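Local atomic coordinates of L-methionine gamma-lyase (Fusobacterium nucleatum subsp. nucleatum, PDB entry 6LXU), a protein that belongs to the Cys/Met metabolism family of PLP-dependent enzymes and assembles as a tetramer. Residues 161-166 with 289-294; 192-197 with 265-270; 218-223 with 253-258; 275-280 with 386-391; 343-348 with 379-384. One frame throughout, in Å; residues are numbered along the deposited sequence.

Contacts 1, 2, 3 and 5 are buried; contact 4 is partly buried and farthest from the chain's centre, about 24 Å. Contacts 2 and 4 share helix 263-282, whose earlier turns meet residues 192-197 and whose later turns pack on helix 384-396. Contacts 4 and 5 are neighbours, with centres about 11 Å apart, and I387 touches both T347 and E382. Contact 5 depends on hydrogen bonds between loops, whereas contacts 3 and 4 are apolar packing; contact 1 adds a stacked amide and contact 2 thioether chains. H270 of contact 2 reaches the V379 carbonyl of contact 5. Contacts 2, 3 and 5 border the second subunit, and contact 4 meets it through D386.

Contact 1 (161-166 with 289-294); sequences NPNLKI and KVYYPG
N163 and Y291 mark the closest backbone approach, CA to CA 5.6 Å, where an irregular loop passes the end of strand 287-291. The side chains of this pair lie side by side and point the same way. The carboxamide plane of N163 is only 3° from the plane of the Y291 ring, a stacked arrangement in which N163 CG stands 3.6 Å from Y291 CE1. Nearer the backbone, N163 CB makes a CH-pi contact over the same ring, 4.0 Å from the Y291 centroid. On the opposite face, K289 CG sits toward the rim, 4.2 Å above the Y291 plane, and K289 NZ makes a weak hydrogen bond to Y291 OH. L164 brings CD1 to 3.4 Å from the backbone O of Y291 and to 4.1 Å from P293 CD. I166 crosses P293 at about a right angle, its CD1 3.9 Å from P293 CB. Helix 301-307 packs beside this apolar end through I303 and A304. The positive phi of L164 (52°) belongs to a G1 beta bulge formed with K165; L164 points toward 289-294 and K165 away, and K165 NZ forms salt bridges with D110 and D136. The arrangement joins a loop following strand 151-157 of the seven-stranded sheet to an outer strand of the five-stranded one, an interdomain seam of the fold type I PLP-dependent architecture.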
# COMPACT_ATOMS: atom_id res chain seq x y z
N ASN A 161 9.99 31.46 4.22
CA ASN A 161 8.96 31.93 5.19
C ASN A 161 9.51 33.04 6.06
O ASN A 161 10.71 33.08 6.23
CB ASN A 161 8.57 30.82 6.20
CG ASN A 161 7.86 29.62 5.58
OD1 ASN A 161 6.74 29.74 5.05
ND2 ASN A 161 8.46 28.43 5.74
N PRO A 162 8.68 33.92 6.64
CA PRO A 162 7.21 33.98 6.50
C PRO A 162 6.70 35.03 5.49
O PRO A 162 5.48 35.17 5.26
CB PRO A 162 6.79 34.39 7.91
CG PRO A 162 7.89 35.32 8.35
CD PRO A 162 9.15 34.80 7.74
N ASN A 163 7.65 35.78 4.93
CA ASN A 163 7.41 36.87 4.00
C ASN A 163 7.97 36.56 2.60
O ASN A 163 8.14 37.47 1.80
CB ASN A 163 8.03 38.18 4.55
CG ASN A 163 7.34 38.72 5.81
OD1 ASN A 163 6.21 38.35 6.15
ND2 ASN A 163 7.99 39.68 6.45
N LEU A 164 8.22 35.29 2.30
CA LEU A 164 8.71 34.86 0.98
C LEU A 164 9.95 35.65 0.53
O LEU A 164 10.05 36.16 -0.59
CB LEU A 164 7.59 34.87 -0.07
CG LEU A 164 6.47 33.88 0.31
CD1 LEU A 164 5.27 34.01 -0.62
CD2 LEU A 164 6.94 32.43 0.33
N LYS A 165 10.89 35.73 1.45
CA LYS A 165 12.18 36.37 1.22
C LYS A 165 12.91 35.71 0.07
O LYS A 165 13.00 34.48 -0.01
CB LYS A 165 13.02 36.28 2.48
CG LYS A 165 14.38 36.96 2.42
CD LYS A 165 15.12 36.78 3.74
CE LYS A 165 16.46 37.47 3.76
NZ LYS A 165 17.02 37.48 5.13
N ILE A 166 13.49 36.56 -0.79
CA ILE A 166 14.26 36.13 -1.94
C ILE A 166 15.73 36.45 -1.71
O ILE A 166 16.07 37.56 -1.25
CB ILE A 166 13.78 36.87 -3.22
CG1 ILE A 166 12.30 36.59 -3.53
CG2 ILE A 166 14.65 36.52 -4.42
CD1 ILE A 166 11.97 35.12 -3.77
N LYS A 289 -1.22 44.23 2.78
CA LYS A 289 0.02 43.92 2.09
C LYS A 289 0.01 42.46 1.65
O LYS A 289 -0.51 41.62 2.38
CB LYS A 289 1.20 44.15 3.04
CG LYS A 289 2.57 44.04 2.42
CD LYS A 289 3.59 44.54 3.43
CE LYS A 289 5.00 44.47 2.89
NZ LYS A 289 5.99 44.72 3.96
N VAL A 290 0.59 42.21 0.48
CA VAL A 290 0.76 40.84 -0.01
C VAL A 290 2.25 40.60 -0.20
O VAL A 290 2.97 41.47 -0.72
CB VAL A 290 -0.01 40.63 -1.32
CG1 VAL A 290 0.27 39.23 -1.89
CG2 VAL A 290 -1.50 40.83 -1.08
N TYR A 291 2.70 39.44 0.25
CA TYR A 291 4.05 38.95 0.05
C TYR A 291 4.01 37.90 -1.06
O TYR A 291 3.41 36.82 -0.88
CB TYR A 291 4.58 38.33 1.34
CG TYR A 291 4.65 39.32 2.47
CD1 TYR A 291 5.73 40.19 2.59
CD2 TYR A 291 3.63 39.41 3.42
CE1 TYR A 291 5.81 41.11 3.62
CE2 TYR A 291 3.69 40.34 4.45
CZ TYR A 291 4.79 41.18 4.53
OH TYR A 291 4.90 42.11 5.54
N TYR A 292 4.61 38.21 -2.20
CA TYR A 292 4.62 37.31 -3.35
C TYR A 292 5.81 37.69 -4.22
O TYR A 292 5.96 38.86 -4.56
CB TYR A 292 3.32 37.40 -4.17
CG TYR A 292 3.27 36.37 -5.26
CD1 TYR A 292 3.17 35.01 -4.96
CD2 TYR A 292 3.32 36.73 -6.60
CE1 TYR A 292 3.13 34.05 -5.96
CE2 TYR A 292 3.30 35.78 -7.60
CZ TYR A 292 3.21 34.43 -7.28
OH TYR A 292 3.19 33.50 -8.28
N PRO A 293 6.67 36.71 -4.59
CA PRO A 293 7.90 37.07 -5.35
C PRO A 293 7.66 37.78 -6.68
O PRO A 293 8.56 38.48 -7.15
CB PRO A 293 8.58 35.72 -5.56
CG PRO A 293 8.10 34.88 -4.41
CD PRO A 293 6.67 35.27 -4.23
N GLY A 294 6.50 37.57 -7.29
CA GLY A 294 6.16 38.17 -8.57
C GLY A 294 5.59 39.58 -8.52
O GLY A 294 5.36 40.17 -9.57

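Contact 2 (192-197 with 265-270); sequences TPYMQK and IRMERH
In Y194, CG lies anti to the backbone N (chi1 179°), which carries the ring to M267; in M267, bends at chi2 and then chi3 (-61°) bring CE round to T192 and M195. Y194 and M267 slide past each other in opposite directions. M267 CB rests over one face of the ring, offset toward the rim, in a CH-pi contact 3.6 Å from the Y194 centroid. M267 CE meets T192 CG2 at 3.7 Å, the side chains tip to tip. The pair M195 CE to M267 CE, at 3.5 Å, is tighter than usual carbon contact, and the two methionine side chains cross at about a right angle. T192 is held by an ST turn: its OG1 accepts from Y194 N at 3.0 Å. Y213 touches both T192 and M267; it follows K212, the residue modified with the pyridoxal phosphate group. The approach of Y194 OH to E268 is too close in the given conformer, one of two, and is doubtful. In the conformers given, E268 OE1 pairs with R269 of the second subunit. The chemistry is therefore methyl, thioether and ring-face packing, while the E268 carboxylate appears to serve the subunit boundary.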
# COMPACT_ATOMS: atom_id res chain seq x y z
N THR A 192 10.77 24.47 -6.31
CA THR A 192 10.78 23.22 -7.06
C THR A 192 11.63 23.36 -8.33
O THR A 192 11.88 24.48 -8.79
CB THR A 192 9.38 22.69 -7.48
OG1 THR A 192 8.97 23.28 -8.73
CG2 THR A 192 8.31 22.92 -6.42
N PRO A 193 12.02 22.23 -8.94
CA PRO A 193 12.75 22.36 -10.22
C PRO A 193 11.92 22.86 -11.39
O PRO A 193 12.50 23.17 -12.44
CB PRO A 193 13.30 20.96 -10.47
CG PRO A 193 12.47 20.07 -9.63
CD PRO A 193 12.05 20.85 -8.43
N TYR A 194 10.60 22.97 -11.25
CA TYR A 194 9.78 23.67 -12.25
C TYR A 194 10.14 25.15 -12.33
O TYR A 194 10.05 25.73 -13.42
CB TYR A 194 8.29 23.49 -11.91
CG TYR A 194 7.31 24.17 -12.82
CD1 TYR A 194 6.85 23.53 -13.96
CD2 TYR A 194 6.78 25.41 -12.51
CE1 TYR A 194 5.91 24.11 -14.79
CE2 TYR A 194 5.86 26.03 -13.36
CZ TYR A 194 5.45 25.36 -14.50
OH TYR A 194 4.53 25.93 -15.35
N MET A 195 10.53 25.76 -11.22
CA MET A 195 10.84 27.19 -11.20
C MET A 195 12.32 27.51 -11.08
O MET A 195 12.74 28.55 -11.61
CB MET A 195 10.11 27.89 -10.06
CG MET A 195 8.62 27.86 -10.27
SD MET A 195 7.66 28.54 -8.92
CE MET A 195 6.75 27.09 -8.40
N GLN A 196 13.10 26.70 -10.39
CA GLN A 196 14.45 27.10 -10.00
C GLN A 196 15.32 25.86 -9.97
O GLN A 196 14.89 24.84 -9.43
CB GLN A 196 14.34 27.72 -8.61
CG GLN A 196 15.58 28.34 -8.01
CD GLN A 196 15.22 29.15 -6.77
OE1 GLN A 196 15.07 30.37 -6.84
NE2 GLN A 196 15.04 28.47 -5.64
N LYS A 197 16.52 25.95 -10.54
CA LYS A 197 17.47 24.84 -10.58
C LYS A 197 18.81 25.31 -10.02
O LYS A 197 19.70 25.76 -10.76
CB LYS A 197 17.61 24.27 -11.99
CG LYS A 197 16.30 23.70 -12.53
CD LYS A 197 16.52 22.82 -13.76
CE LYS A 197 15.22 22.47 -14.46
NZ LYS A 197 15.37 21.33 -15.40
N ILE A 265 2.05 19.56 -14.82
CA ILE A 265 0.72 20.17 -14.91
C ILE A 265 0.23 20.66 -13.56
O ILE A 265 -0.50 21.65 -13.50
CB ILE A 265 -0.33 19.25 -15.60
CG1 ILE A 265 -0.41 17.85 -14.99
CG2 ILE A 265 -0.03 19.20 -17.10
CD1 ILE A 265 -1.62 17.05 -15.44
N ARG A 266 0.61 20.00 -12.47
CA ARG A 266 0.26 20.50 -11.14
C ARG A 266 0.94 21.85 -10.91
O ARG A 266 0.29 22.81 -10.51
CB ARG A 266 0.64 19.52 -10.03
CG ARG A 266 -0.25 18.28 -9.99
CD ARG A 266 0.02 17.37 -8.80
NE ARG A 266 1.34 16.73 -8.83
CZ ARG A 266 2.42 17.11 -8.13
NH1 ARG A 266 2.37 18.18 -7.33
NH2 ARG A 266 3.55 16.43 -8.24
N MET A 267 2.24 21.93 -11.14
CA MET A 267 2.93 23.20 -10.89
C MET A 267 2.38 24.33 -11.75
O MET A 267 2.25 25.47 -11.30
CB MET A 267 4.44 23.06 -11.07
CG MET A 267 5.12 22.13 -10.07
SD MET A 267 4.65 22.35 -8.35
CE MET A 267 5.16 24.04 -8.08
N GLU A 268 2.07 24.01 -13.01
CA GLU A 268 1.49 25.02 -13.91
C GLU A 268 0.17 25.56 -13.35
O GLU A 268 -0.04 26.77 -13.32
CB GLU A 268 1.30 24.46 -15.32
CG GLU A 268 2.62 24.39 -16.06
CD GLU A 268 2.55 23.78 -17.42
OE1 GLU A 268 1.48 23.27 -17.80
OE2 GLU A 268 3.61 23.84 -18.11
N ARG A 269 -0.70 24.68 -12.88
CA ARG A 269 -1.99 25.11 -12.35
C ARG A 269 -1.84 25.79 -10.99
O ARG A 269 -2.52 26.78 -10.73
CB ARG A 269 -2.94 23.92 -12.28
CG ARG A 269 -4.33 24.24 -11.75
CD ARG A 269 -5.03 25.36 -12.52
NE ARG A 269 -5.06 25.13 -13.96
CZ ARG A 269 -6.07 24.60 -14.64
NH1 ARG A 269 -7.17 24.21 -14.02
NH2 ARG A 269 -5.98 24.47 -15.95
N HIS A 270 -0.97 25.28 -10.14
CA HIS A 270 -0.67 25.93 -8.86
C HIS A 270 -0.30 27.41 -9.11
O HIS A 270 -0.84 28.31 -8.47
CB HIS A 270 0.53 25.28 -8.14
CG HIS A 270 0.23 24.04 -7.35
ND1 HIS A 270 -0.61 24.00 -6.27
CD2 HIS A 270 0.79 22.80 -7.42
CE1 HIS A 270 -0.60 22.78 -5.75
NE2 HIS A 270 0.25 22.03 -6.42

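Contact 3 (218-223 with 253-258); sequences GDVIAG and AYYIIR
Y255 starts its contact with V220 at the first side-chain atom: Y255 CB lies 3.5 Å from V220 CG2. One bond farther, Y255 CG is 4.1 Å from the same methyl, and Y255 CD2 is 4.0 Å from it, an approach oblique to the ring. On the other flank CD1 comes no nearer than 4.4 Å to D219 OD2. At the tip, Y255 OH is hydrogen-bonded to Q251 of the second subunit. V220 can serve two residues because its methyls diverge: CG1 is anti to the backbone N (chi1 171°) and turns to I256, while CG2 faces Y255. This places the run into strand 223-227, an antiparallel member of the seven-stranded sheet of a fold type I PLP-dependent enzyme, against helix 250-260. I256 reaches across with its longer branch; its CD1 is 3.8 Å from V220 CG1 and only 3.4 Å from A222 CB, tighter than usual for two carbons. L70 of helix 65-78 also packs on I256. At the start of the loop, D219 has its OD2 taken by R258 NE and Y254 OH of the second subunit in a salt bridge and a hydrogen bond, and its OD1 by N215 ND2.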
# COMPACT_ATOMS: atom_id res chain seq x y z
N GLY A 218 -0.12 15.17 -0.40
CA GLY A 218 -0.42 15.29 1.04
C GLY A 218 -0.51 13.98 1.78
O GLY A 218 -1.22 13.89 2.78
N ASP A 219 0.21 12.96 1.30
CA ASP A 219 0.08 11.61 1.83
C ASP A 219 1.42 10.94 2.12
O ASP A 219 1.45 9.77 2.54
CB ASP A 219 -0.86 10.76 0.98
CG ASP A 219 -0.47 10.64 -0.48
OD1 ASP A 219 0.63 11.10 -0.86
OD2 ASP A 219 -1.30 10.09 -1.25
N VAL A 220 2.53 11.68 1.96
CA VAL A 220 3.87 11.13 2.15
C VAL A 220 4.72 12.17 2.87
O VAL A 220 4.65 13.37 2.56
CB VAL A 220 4.52 10.83 0.77
CG1 VAL A 220 5.98 10.47 0.89
CG2 VAL A 220 3.80 9.72 0.03
N ILE A 221 5.54 11.71 3.81
CA ILE A 221 6.64 12.49 4.37
C ILE A 221 7.91 11.95 3.71
O ILE A 221 8.17 10.74 3.76
CB ILE A 221 6.71 12.34 5.89
CG1 ILE A 221 5.40 12.77 6.59
CG2 ILE A 221 7.89 13.12 6.45
CD1 ILE A 221 5.04 14.24 6.52
N ALA A 222 8.69 12.82 3.05
CA ALA A 222 9.87 12.36 2.32
C ALA A 222 10.78 13.52 1.98
O ALA A 222 10.34 14.67 1.87
CB ALA A 222 9.45 11.66 1.04
N GLY A 223 12.06 13.20 1.79
CA GLY A 223 13.07 14.17 1.41
C GLY A 223 13.89 13.66 0.25
O GLY A 223 13.98 12.46 0.01
N ALA A 253 8.11 5.76 -1.76
CA ALA A 253 8.83 6.04 -3.00
C ALA A 253 7.90 5.92 -4.21
O ALA A 253 7.93 6.78 -5.10
CB ALA A 253 10.04 5.13 -3.14
N TYR A 254 7.09 4.87 -4.24
CA TYR A 254 6.13 4.68 -5.32
C TYR A 254 5.12 5.84 -5.36
O TYR A 254 4.84 6.39 -6.44
CB TYR A 254 5.41 3.31 -5.24
CG TYR A 254 4.48 3.18 -6.40
CD1 TYR A 254 4.98 2.91 -7.67
CD2 TYR A 254 3.12 3.46 -6.27
CE1 TYR A 254 4.15 2.92 -8.77
CE2 TYR A 254 2.28 3.45 -7.37
CZ TYR A 254 2.81 3.20 -8.63
OH TYR A 254 2.04 3.26 -9.78
N TYR A 255 4.56 6.21 -4.21
CA TYR A 255 3.63 7.34 -4.18
C TYR A 255 4.25 8.60 -4.78
O TYR A 255 3.57 9.35 -5.48
CB TYR A 255 3.16 7.63 -2.76
CG TYR A 255 2.06 6.76 -2.19
CD1 TYR A 255 0.84 6.58 -2.85
CD2 TYR A 255 2.17 6.24 -0.90
CE1 TYR A 255 -0.18 5.86 -2.26
CE2 TYR A 255 1.13 5.51 -0.32
CZ TYR A 255 -0.04 5.33 -1.01
OH TYR A 255 -1.09 4.61 -0.47
N ILE A 256 5.52 8.86 -4.50
CA ILE A 256 6.16 10.07 -5.02
C ILE A 256 6.42 9.95 -6.52
O ILE A 256 6.15 10.90 -7.26
CB ILE A 256 7.47 10.40 -4.29
CG1 ILE A 256 7.26 10.53 -2.77
CG2 ILE A 256 8.06 11.70 -4.84
CD1 ILE A 256 8.52 10.33 -1.97
N ILE A 257 6.92 8.81 -6.98
CA ILE A 257 7.03 8.57 -8.42
C ILE A 257 5.68 8.84 -9.11
O ILE A 257 5.61 9.52 -10.15
CB ILE A 257 7.50 7.13 -8.70
CG1 ILE A 257 8.96 6.95 -8.28
CG2 ILE A 257 7.31 6.75 -10.17
CD1 ILE A 257 9.39 5.51 -8.16
N ARG A 258 4.63 8.30 -8.52
CA ARG A 258 3.28 8.47 -9.05
C ARG A 258 2.90 9.96 -9.06
O ARG A 258 2.37 10.46 -10.06
CB ARG A 258 2.31 7.67 -8.21
CG ARG A 258 0.92 7.58 -8.81
CD ARG A 258 -0.02 6.91 -7.86
NE ARG A 258 -1.18 6.28 -8.48
CZ ARG A 258 -2.45 6.65 -8.40
NH1 ARG A 258 -2.80 7.83 -7.86
NH2 ARG A 258 -3.37 5.85 -8.88

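Contact 4 (275-280 with 386-391); sequences RTIVDF and DIIADL
A helix-helix interface joins I277 and F280 of helix 263-282 to I387, I388 and L391 of helix 384-396. The short segments run in the same general direction, with a signed crossing angle of -28° and a closest axis approach of 10.6 Å. F280 points toward helix 384-396, with CG anti to the backbone N (chi1 166°). I388 CG2 stands over the centre of that ring, 3.8 Å from the F280 centroid and 11° off its normal, a CH-pi contact over the face. L391 CB comes obliquely to the same ring, 4.1 Å from F280 CE2. I277 spreads three ways: its CD1 meets I387 CG2 at 3.7 Å, its CG1 passes I388 CG1 at 3.9 Å, and its CG2 reaches L391 CD1 at 4.0 Å. At the exposed border T276 CG2 lies 3.9 Å from I388 CD1. Every one of these pairs is carbon on carbon. I277 and V278 also pack on I315 of strand 314-319 in the five-stranded sheet, and V278 meets Y292 just past strand 287-291. On the far helix, I387 rests on T347 and E382, while the D390 carboxylate accepts hydrogen bonds from the backbone N of K334, L335 and C336 ahead of strand 337-338.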
# COMPACT_ATOMS: atom_id res chain seq x y z
N ARG A 275 -1.20 33.30 -9.18
CA ARG A 275 -1.05 34.65 -9.73
C ARG A 275 -2.39 35.38 -9.74
O ARG A 275 -2.46 36.59 -9.41
CB ARG A 275 -0.37 34.62 -11.11
CG ARG A 275 1.13 34.39 -10.97
CD ARG A 275 1.95 34.37 -12.26
NE ARG A 275 2.13 33.01 -12.77
CZ ARG A 275 1.36 32.41 -13.68
NH1 ARG A 275 0.31 33.05 -14.21
NH2 ARG A 275 1.62 31.17 -14.06
N THR A 276 -3.47 34.68 -10.08
CA THR A 276 -4.79 35.26 -10.07
C THR A 276 -5.24 35.64 -8.66
O THR A 276 -5.83 36.70 -8.44
CB THR A 276 -5.78 34.28 -10.73
OG1 THR A 276 -5.35 34.06 -12.08
CG2 THR A 276 -7.18 34.80 -10.73
N ILE A 277 -4.94 34.78 -7.69
CA ILE A 277 -5.27 35.06 -6.30
C ILE A 277 -4.45 36.23 -5.76
O ILE A 277 -4.98 37.05 -5.00
CB ILE A 277 -5.14 33.79 -5.44
CG1 ILE A 277 -6.19 32.76 -5.88
CG2 ILE A 277 -5.28 34.08 -3.96
CD1 ILE A 277 -5.88 31.36 -5.44
N VAL A 278 -3.18 36.33 -6.14
CA VAL A 278 -2.36 37.48 -5.73
C VAL A 278 -3.00 38.79 -6.18
O VAL A 278 -3.10 39.75 -5.39
CB VAL A 278 -0.92 37.38 -6.28
CG1 VAL A 278 -0.14 38.68 -6.11
CG2 VAL A 278 -0.18 36.25 -5.59
N ASP A 279 -3.45 38.85 -7.43
CA ASP A 279 -4.09 40.07 -7.92
C ASP A 279 -5.34 40.41 -7.11
O ASP A 279 -5.54 41.58 -6.73
CB ASP A 279 -4.43 39.94 -9.40
CG ASP A 279 -4.73 41.29 -10.04
OD1 ASP A 279 -3.84 42.15 -10.04
OD2 ASP A 279 -5.86 41.48 -10.50
N PHE A 280 -6.17 39.40 -6.83
CA PHE A 280 -7.35 39.57 -6.00
C PHE A 280 -7.00 40.10 -4.60
O PHE A 280 -7.59 41.09 -4.12
CB PHE A 280 -8.12 38.24 -5.91
CG PHE A 280 -9.16 38.21 -4.84
CD1 PHE A 280 -10.37 38.87 -5.03
CD2 PHE A 280 -8.94 37.55 -3.64
CE1 PHE A 280 -11.34 38.84 -4.04
CE2 PHE A 280 -9.91 37.53 -2.66
CZ PHE A 280 -11.11 38.17 -2.86
N ASP A 386 -13.52 29.30 -7.41
CA ASP A 386 -14.02 28.75 -6.16
C ASP A 386 -13.12 29.12 -4.98
O ASP A 386 -13.61 29.39 -3.88
CB ASP A 386 -14.14 27.22 -6.27
CG ASP A 386 -15.12 26.79 -7.35
OD1 ASP A 386 -16.12 27.51 -7.59
OD2 ASP A 386 -14.89 25.72 -7.96
N ILE A 387 -11.80 29.13 -5.19
CA ILE A 387 -10.89 29.54 -4.13
C ILE A 387 -11.15 31.02 -3.79
O ILE A 387 -11.25 31.37 -2.62
CB ILE A 387 -9.41 29.33 -4.52
CG1 ILE A 387 -9.12 27.85 -4.89
CG2 ILE A 387 -8.50 29.76 -3.37
CD1 ILE A 387 -7.76 27.67 -5.55
N ILE A 388 -11.24 31.85 -4.83
CA ILE A 388 -11.50 33.27 -4.63
C ILE A 388 -12.87 33.51 -3.98
O ILE A 388 -12.96 34.34 -3.08
CB ILE A 388 -11.31 34.07 -5.93
CG1 ILE A 388 -9.80 34.10 -6.26
CG2 ILE A 388 -11.85 35.49 -5.79
CD1 ILE A 388 -9.42 34.71 -7.59
N ALA A 389 -13.90 32.78 -4.40
CA ALA A 389 -15.21 32.95 -3.76
C ALA A 389 -15.15 32.63 -2.28
O ALA A 389 -15.77 33.32 -1.45
CB ALA A 389 -16.26 32.11 -4.46
N ASP A 390 -14.39 31.60 -1.91
CA ASP A 390 -14.24 31.24 -0.51
C ASP A 390 -13.52 32.33 0.27
O ASP A 390 -13.98 32.74 1.32
CB ASP A 390 -13.51 29.89 -0.39
CG ASP A 390 -13.52 29.32 1.00
OD1 ASP A 390 -14.57 29.44 1.69
OD2 ASP A 390 -12.51 28.69 1.40
N LEU A 391 -12.38 32.79 -0.24
CA LEU A 391 -11.67 33.89 0.41
C LEU A 391 -12.53 35.15 0.50
O LEU A 391 -12.55 35.82 1.54
CB LEU A 391 -10.38 34.21 -0.34
CG LEU A 391 -9.31 33.11 -0.32
CD1 LEU A 391 -8.22 33.41 -1.33
CD2 LEU A 391 -8.72 32.94 1.07

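Contact 5 (343-348 with 379-384); sequences GDTETL and VGLENV
T347 and E382 form the polar centre, with two bonds from one residue to one carboxylate. T347 N donates to the syn lone pair of E382 OE2 over 2.9 Å, nearly straight at 170°. T347 OG1 donates to E382 OE1 over 2.7 Å, meeting that oxygen on the syn side but 30° out of the carboxylate plane. The hydroxyl also accepts from G380 N at 2.8 Å, so it is gripped as donor and acceptor at once. A bend at chi2 of E382 (94°) swings CD back toward T347. One step along, L381 N donates to T345 O at 2.8 Å. Between these bonds the backbones come very close: CA of T347 and CA of G380 are 4.0 Å apart, and G380 CA lies 3.5 Å from T345 O. An apolar patch flanks the bonds, where T345 CG2 touches L381 CD1 at 3.7 Å. Outward, E382 OE2 has a further partner in H17 of the second subunit, and in the conformer given E346 OE2 forms a salt bridge with K261 of that subunit. The bonds from T347 and H17 would probably favour a charged E382. H270 ND1 is hydrogen-bonded to V379 O, and N273 ND2 to the O atoms of G380 and E382, so side chains of helix 263-282 hold three carbonyls of 379-384. Segment 379-384 follows strand 374-378 and leads through N383, in the N-cap position, into helix 384-396, while residues 343-348 run into the adjacent antiparallel strand 348-350.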
# COMPACT_ATOMS: atom_id res chain seq x y z
N GLY A 343 1.88 22.67 -0.71
CA GLY A 343 2.17 21.94 -1.93
C GLY A 343 1.24 20.79 -2.22
O GLY A 343 1.51 20.01 -3.14
N ASP A 344 0.12 20.73 -1.51
CA ASP A 344 -0.89 19.72 -1.75
C ASP A 344 -1.85 20.15 -2.86
O ASP A 344 -1.95 21.34 -3.19
CB ASP A 344 -1.71 19.50 -0.49
CG ASP A 344 -0.92 18.92 0.68
OD1 ASP A 344 0.30 18.74 0.58
OD2 ASP A 344 -1.54 18.64 1.74
N THR A 345 -2.61 19.20 -3.40
CA THR A 345 -3.60 19.55 -4.41
C THR A 345 -4.73 20.40 -3.83
O THR A 345 -5.37 21.15 -4.59
CB THR A 345 -4.19 18.32 -5.12
OG1 THR A 345 -5.05 17.59 -4.25
CG2 THR A 345 -3.11 17.40 -5.70
N GLU A 346 -4.98 20.28 -2.54
CA GLU A 346 -5.98 21.08 -1.81
C GLU A 346 -5.34 22.35 -1.30
O GLU A 346 -4.22 22.32 -0.79
CB GLU A 346 -6.52 20.35 -0.57
CG GLU A 346 -7.19 19.01 -0.83
CD GLU A 346 -6.25 17.83 -0.75
OE1 GLU A 346 -5.03 18.03 -0.61
OE2 GLU A 346 -6.79 16.71 -0.83
N THR A 347 -6.07 23.47 -1.36
CA THR A 347 -5.58 24.74 -0.82
C THR A 347 -5.51 24.65 0.70
O THR A 347 -6.48 24.22 1.34
CB THR A 347 -6.48 25.89 -1.27
OG1 THR A 347 -6.36 26.06 -2.67
CG2 THR A 347 -6.11 27.20 -0.61
N LEU A 348 -4.37 25.05 1.26
CA LEU A 348 -4.16 25.05 2.71
C LEU A 348 -3.89 26.47 3.17
O LEU A 348 -3.33 27.29 2.44
CB LEU A 348 -2.97 24.17 3.09
CG LEU A 348 -2.97 22.73 2.60
CD1 LEU A 348 -1.73 22.01 3.08
CD2 LEU A 348 -4.23 21.98 3.02
N VAL A 379 -1.59 27.74 -2.28
CA VAL A 379 -2.63 27.67 -3.29
C VAL A 379 -2.66 26.27 -3.92
O VAL A 379 -1.63 25.79 -4.41
CB VAL A 379 -2.40 28.74 -4.37
CG1 VAL A 379 -3.41 28.62 -5.51
CG2 VAL A 379 -2.45 30.14 -3.76
N GLY A 380 -3.84 25.65 -3.92
CA GLY A 380 -4.03 24.33 -4.49
C GLY A 380 -4.49 24.38 -5.94
O GLY A 380 -4.25 25.35 -6.65
N LEU A 381 -5.13 23.28 -6.35
CA LEU A 381 -5.50 23.04 -7.75
C LEU A 381 -6.99 23.18 -8.02
O LEU A 381 -7.44 22.92 -9.12
CB LEU A 381 -5.02 21.64 -8.16
CG LEU A 381 -3.54 21.36 -7.98
CD1 LEU A 381 -3.19 19.95 -8.42
CD2 LEU A 381 -2.68 22.37 -8.72
N GLU A 382 -7.75 23.62 -7.03
CA GLU A 382 -9.18 23.84 -7.23
C GLU A 382 -9.40 24.91 -8.29
O GLU A 382 -8.49 25.68 -8.64
CB GLU A 382 -9.86 24.26 -5.93
CG GLU A 382 -9.72 23.28 -4.78
CD GLU A 382 -8.56 23.58 -3.85
OE1 GLU A 382 -7.63 24.31 -4.26
OE2 GLU A 382 -8.59 23.08 -2.70
N ASN A 383 -10.61 24.97 -8.83
CA ASN A 383 -10.92 26.05 -9.77
C ASN A 383 -10.76 27.39 -9.07
O ASN A 383 -11.24 27.58 -7.95
CB ASN A 383 -12.29 25.87 -10.37
CG ASN A 383 -12.36 24.61 -11.20
OD1 ASN A 383 -12.64 23.53 -10.68
ND2 ASN A 383 -12.03 24.73 -12.48
N VAL A 384 -10.03 28.29 -9.71
CA VAL A 384 -9.61 29.51 -9.04
C VAL A 384 -10.82 30.36 -8.61
O VAL A 384 -10.77 31.03 -7.58
CB VAL A 384 -8.61 30.31 -9.89
CG1 VAL A 384 -9.27 30.97 -11.09
CG2 VAL A 384 -7.86 31.33 -9.04